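PDB 1KW4: polyhomeotic-proximal chromatin protein from Drosophila melanogaster, which is a Polycomb group component of the PRC1 complex that maintains repression of homeotic genes through development, and carries a SAM domain that forms a helical polymer. Local coordinates for residues Gln33-Asp38 against Gly62-Pro67. The protein carries 1 engineered substitution. Sequence-based numbering, arbitrary orientation.
Sequences QDYVDD and GMKLGP
The phenolic oxygen of Y35 is gripped from two directions. The backbone N-H of K64 donates to it in a nearly straight bond (166° at the hydrogen), with 3.2 Å between K64 N and Y35 OH. A water lies 2.9 Å from the same Y35 OH. That water also donates, weakly, to the carbonyl oxygen of G62, so the hydroxyl meets the backbone directly at K64 and, more loosely through the water, at G62. K64 occupies the N-cap position of helix 65-78, and its side chain crosses the phenol at about a right angle, CG lying 3.7 Å from Y35 OH, before the extended chain leads off.

Over one face of the ring runs the selenomethionine M63. Its CG makes a CH-pi contact, 3.7 Å from the Y35 ring centroid. SE follows at 4.4 Å from that centroid, only 9° off the ring normal, a Met-aromatic contact with selenium in place of sulfur. The M63 chain leaves with CG anti to the backbone N and bends at its last torsion (chi3 -61°), which folds CE back over the same face, 3.8 Å from Y35 CG. P67 adds its CB obliquely, 3.9 Å from Y35 CE2. Replacing Y35 with an alanine would probably leave the K64 N-H without this acceptor and the water without this partner, and bare one flank of M63.

In the five-helix bundle of this SAM domain, Y35 reaches from the 3-10 turn before helix 36-41 to the link between helix 54-60 and the last and longest helix, 65-78. M63, buried, continues inward onto L57 of helix 54-60 and onto A68 and I71 of helix 65-78, while P67 also touches C32 and V36 rests on S23 and R27 of helix 19-27.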
ATOM      1  N   GLN A  33      -3.783  -8.618   3.922  1.00 28.36           N
ATOM      2  CA  GLN A  33      -5.175  -8.641   3.478  1.00 30.92           C
ATOM      3  C   GLN A  33      -6.193  -7.940   4.381  1.00 29.88           C
ATOM      4  O   GLN A  33      -7.228  -7.483   3.897  1.00 28.50           O
ATOM      5  CB  GLN A  33      -5.621 -10.084   3.213  1.00 34.46           C
ATOM      6  CG  GLN A  33      -5.858 -10.925   4.449  1.00 41.03           C
ATOM      7  CD  GLN A  33      -6.155 -12.374   4.105  1.00 45.62           C
ATOM      8  OE1 GLN A  33      -7.049 -12.667   3.306  1.00 48.21           O
ATOM      9  NE2 GLN A  33      -5.405 -13.293   4.708  1.00 48.21           N
ATOM     10  N   ASP A  34      -5.911  -7.837   5.676  1.00 28.24           N
ATOM     11  CA  ASP A  34      -6.844  -7.182   6.591  1.00 29.49           C
ATOM     12  C   ASP A  34      -6.895  -5.665   6.423  1.00 26.71           C
ATOM     13  O   ASP A  34      -7.745  -5.004   7.019  1.00 27.14           O
ATOM     14  CB  ASP A  34      -6.491  -7.487   8.051  1.00 34.43           C
ATOM     15  CG  ASP A  34      -6.549  -8.965   8.374  1.00 39.31           C
ATOM     16  OD1 ASP A  34      -7.522  -9.631   7.961  1.00 41.56           O
ATOM     17  OD2 ASP A  34      -5.624  -9.457   9.055  1.00 44.39           O
ATOM     18  N   TYR A  35      -5.997  -5.117   5.611  1.00 23.37           N
ATOM     19  CA  TYR A  35      -5.942  -3.670   5.412  1.00 23.24           C
ATOM     20  C   TYR A  35      -6.483  -3.174   4.066  1.00 21.21           C
ATOM     21  O   TYR A  35      -6.438  -1.977   3.775  1.00 20.67           O
ATOM     22  CB  TYR A  35      -4.496  -3.195   5.610  1.00 23.77           C
ATOM     23  CG  TYR A  35      -3.958  -3.486   6.999  1.00 24.83           C
ATOM     24  CD1 TYR A  35      -4.375  -2.737   8.100  1.00 27.97           C
ATOM     25  CD2 TYR A  35      -3.056  -4.528   7.216  1.00 26.80           C
ATOM     26  CE1 TYR A  35      -3.905  -3.017   9.388  1.00 28.85           C
ATOM     27  CE2 TYR A  35      -2.580  -4.819   8.501  1.00 28.38           C
ATOM     28  CZ  TYR A  35      -3.009  -4.058   9.579  1.00 29.91           C
ATOM     29  OH  TYR A  35      -2.544  -4.333  10.847  1.00 32.42           O
ATOM     30  N   VAL A  36      -7.016  -4.083   3.258  1.00 20.49           N
ATOM     31  CA  VAL A  36      -7.554  -3.704   1.953  1.00 20.15           C
ATOM     32  C   VAL A  36      -8.626  -2.614   2.052  1.00 21.09           C
ATOM     33  O   VAL A  36      -8.586  -1.632   1.313  1.00 21.37           O
ATOM     34  CB  VAL A  36      -8.144  -4.935   1.206  1.00 19.90           C
ATOM     35  CG1 VAL A  36      -8.902  -4.485  -0.035  1.00 21.74           C
ATOM     36  CG2 VAL A  36      -7.023  -5.882   0.801  1.00 20.84           C
ATOM     37  N   ASP A  37      -9.584  -2.773   2.961  1.00 22.17           N
ATOM     38  CA  ASP A  37     -10.635  -1.765   3.088  1.00 24.96           C
ATOM     39  C   ASP A  37     -10.115  -0.397   3.523  1.00 24.47           C
ATOM     40  O   ASP A  37     -10.670   0.630   3.130  1.00 26.05           O
ATOM     41  CB  ASP A  37     -11.727  -2.236   4.055  1.00 26.71           C
ATOM     42  CG  ASP A  37     -12.522  -3.409   3.508  1.00 31.99           C
ATOM     43  OD1 ASP A  37     -12.536  -3.598   2.271  1.00 32.31           O
ATOM     44  OD2 ASP A  37     -13.146  -4.135   4.314  1.00 36.14           O
ATOM     45  N   ASP A  38      -9.059  -0.378   4.332  1.00 23.96           N
ATOM     46  CA  ASP A  38      -8.482   0.884   4.789  1.00 25.43           C
ATOM     47  C   ASP A  38      -7.871   1.653   3.619  1.00 23.46           C
ATOM     48  O   ASP A  38      -8.024   2.874   3.526  1.00 22.31           O
ATOM     49  CB  ASP A  38      -7.413   0.639   5.857  1.00 29.45           C
ATOM     50  CG  ASP A  38      -7.980   0.002   7.109  1.00 36.67           C
ATOM     51  OD1 ASP A  38      -9.032   0.477   7.590  1.00 38.72           O
ATOM     52  OD2 ASP A  38      -7.373  -0.967   7.615  1.00 40.49           O
ATOM     53  N   GLY A  62      -2.901   3.292  11.638  1.00 37.59           N
ATOM     54  CA  GLY A  62      -3.016   2.333  12.732  1.00 35.16           C
ATOM     55  C   GLY A  62      -2.632   0.897  12.418  1.00 32.88           C
ATOM     56  O   GLY A  62      -3.093  -0.045  13.066  1.00 33.07           O
HETATM   57  N   MSE A  63      -1.763   0.731  11.431  1.00 30.54           N
HETATM   58  CA  MSE A  63      -1.307  -0.584  10.997  1.00 27.54           C
HETATM   59  C   MSE A  63      -0.211  -1.156  11.902  1.00 25.68           C
HETATM   60  O   MSE A  63       0.541  -0.409  12.530  1.00 24.23           O
HETATM   61  CB  MSE A  63      -0.782  -0.453   9.567  1.00 30.55           C
HETATM   62  CG  MSE A  63      -0.482  -1.737   8.844  1.00 33.34           C
HETATM   63 SE   MSE A  63      -0.052  -1.280   7.012  1.00 41.93          SE
HETATM   64  CE  MSE A  63      -1.718  -0.467   6.507  1.00 32.91           C
ATOM     65  N   LYS A  64      -0.133  -2.484  11.975  1.00 23.83           N
ATOM     66  CA  LYS A  64       0.908  -3.138  12.766  1.00 24.29           C
ATOM     67  C   LYS A  64       2.221  -2.931  12.009  1.00 24.08           C
ATOM     68  O   LYS A  64       2.229  -2.791  10.779  1.00 20.88           O
ATOM     69  CB  LYS A  64       0.599  -4.629  12.941  1.00 25.75           C
ATOM     70  CG  LYS A  64      -0.560  -4.897  13.899  1.00 29.03           C
ATOM     71  CD  LYS A  64      -0.764  -6.382  14.153  1.00 34.19           C
ATOM     72  CE  LYS A  64      -1.770  -6.615  15.277  1.00 36.82           C
ATOM     73  NZ  LYS A  64      -1.813  -8.039  15.732  1.00 40.06           N
ATOM     74  N   LEU A  65       3.330  -2.908  12.738  1.00 22.85           N
ATOM     75  CA  LEU A  65       4.633  -2.657  12.133  1.00 22.85           C
ATOM     76  C   LEU A  65       5.095  -3.631  11.047  1.00 22.90           C
ATOM     77  O   LEU A  65       5.690  -3.206  10.053  1.00 24.25           O
ATOM     78  CB  LEU A  65       5.698  -2.562  13.236  1.00 24.90           C
ATOM     79  CG  LEU A  65       7.098  -2.103  12.813  1.00 26.10           C
ATOM     80  CD1 LEU A  65       7.028  -0.737  12.144  1.00 28.02           C
ATOM     81  CD2 LEU A  65       7.998  -2.046  14.046  1.00 28.04           C
ATOM     82  N   GLY A  66       4.826  -4.921  11.231  1.00 22.36           N
ATOM     83  CA  GLY A  66       5.241  -5.921  10.259  1.00 22.87           C
ATOM     84  C   GLY A  66       4.659  -5.652   8.882  1.00 23.64           C
ATOM     85  O   GLY A  66       5.397  -5.520   7.901  1.00 22.35           O
ATOM     86  N   PRO A  67       3.327  -5.579   8.779  1.00 22.74           N
ATOM     87  CA  PRO A  67       2.684  -5.316   7.490  1.00 22.76           C
ATOM     88  C   PRO A  67       3.152  -3.989   6.894  1.00 20.91           C
ATOM     89  O   PRO A  67       3.388  -3.895   5.692  1.00 22.54           O
ATOM     90  CB  PRO A  67       1.199  -5.306   7.844  1.00 22.93           C
ATOM     91  CG  PRO A  67       1.121  -6.311   8.946  1.00 25.14           C
ATOM     92  CD  PRO A  67       2.333  -5.979   9.792  1.00 23.08           C
TER
HETATM   93  O   HOH W   1      -4.041  -3.261  13.082  1.00 46.05           O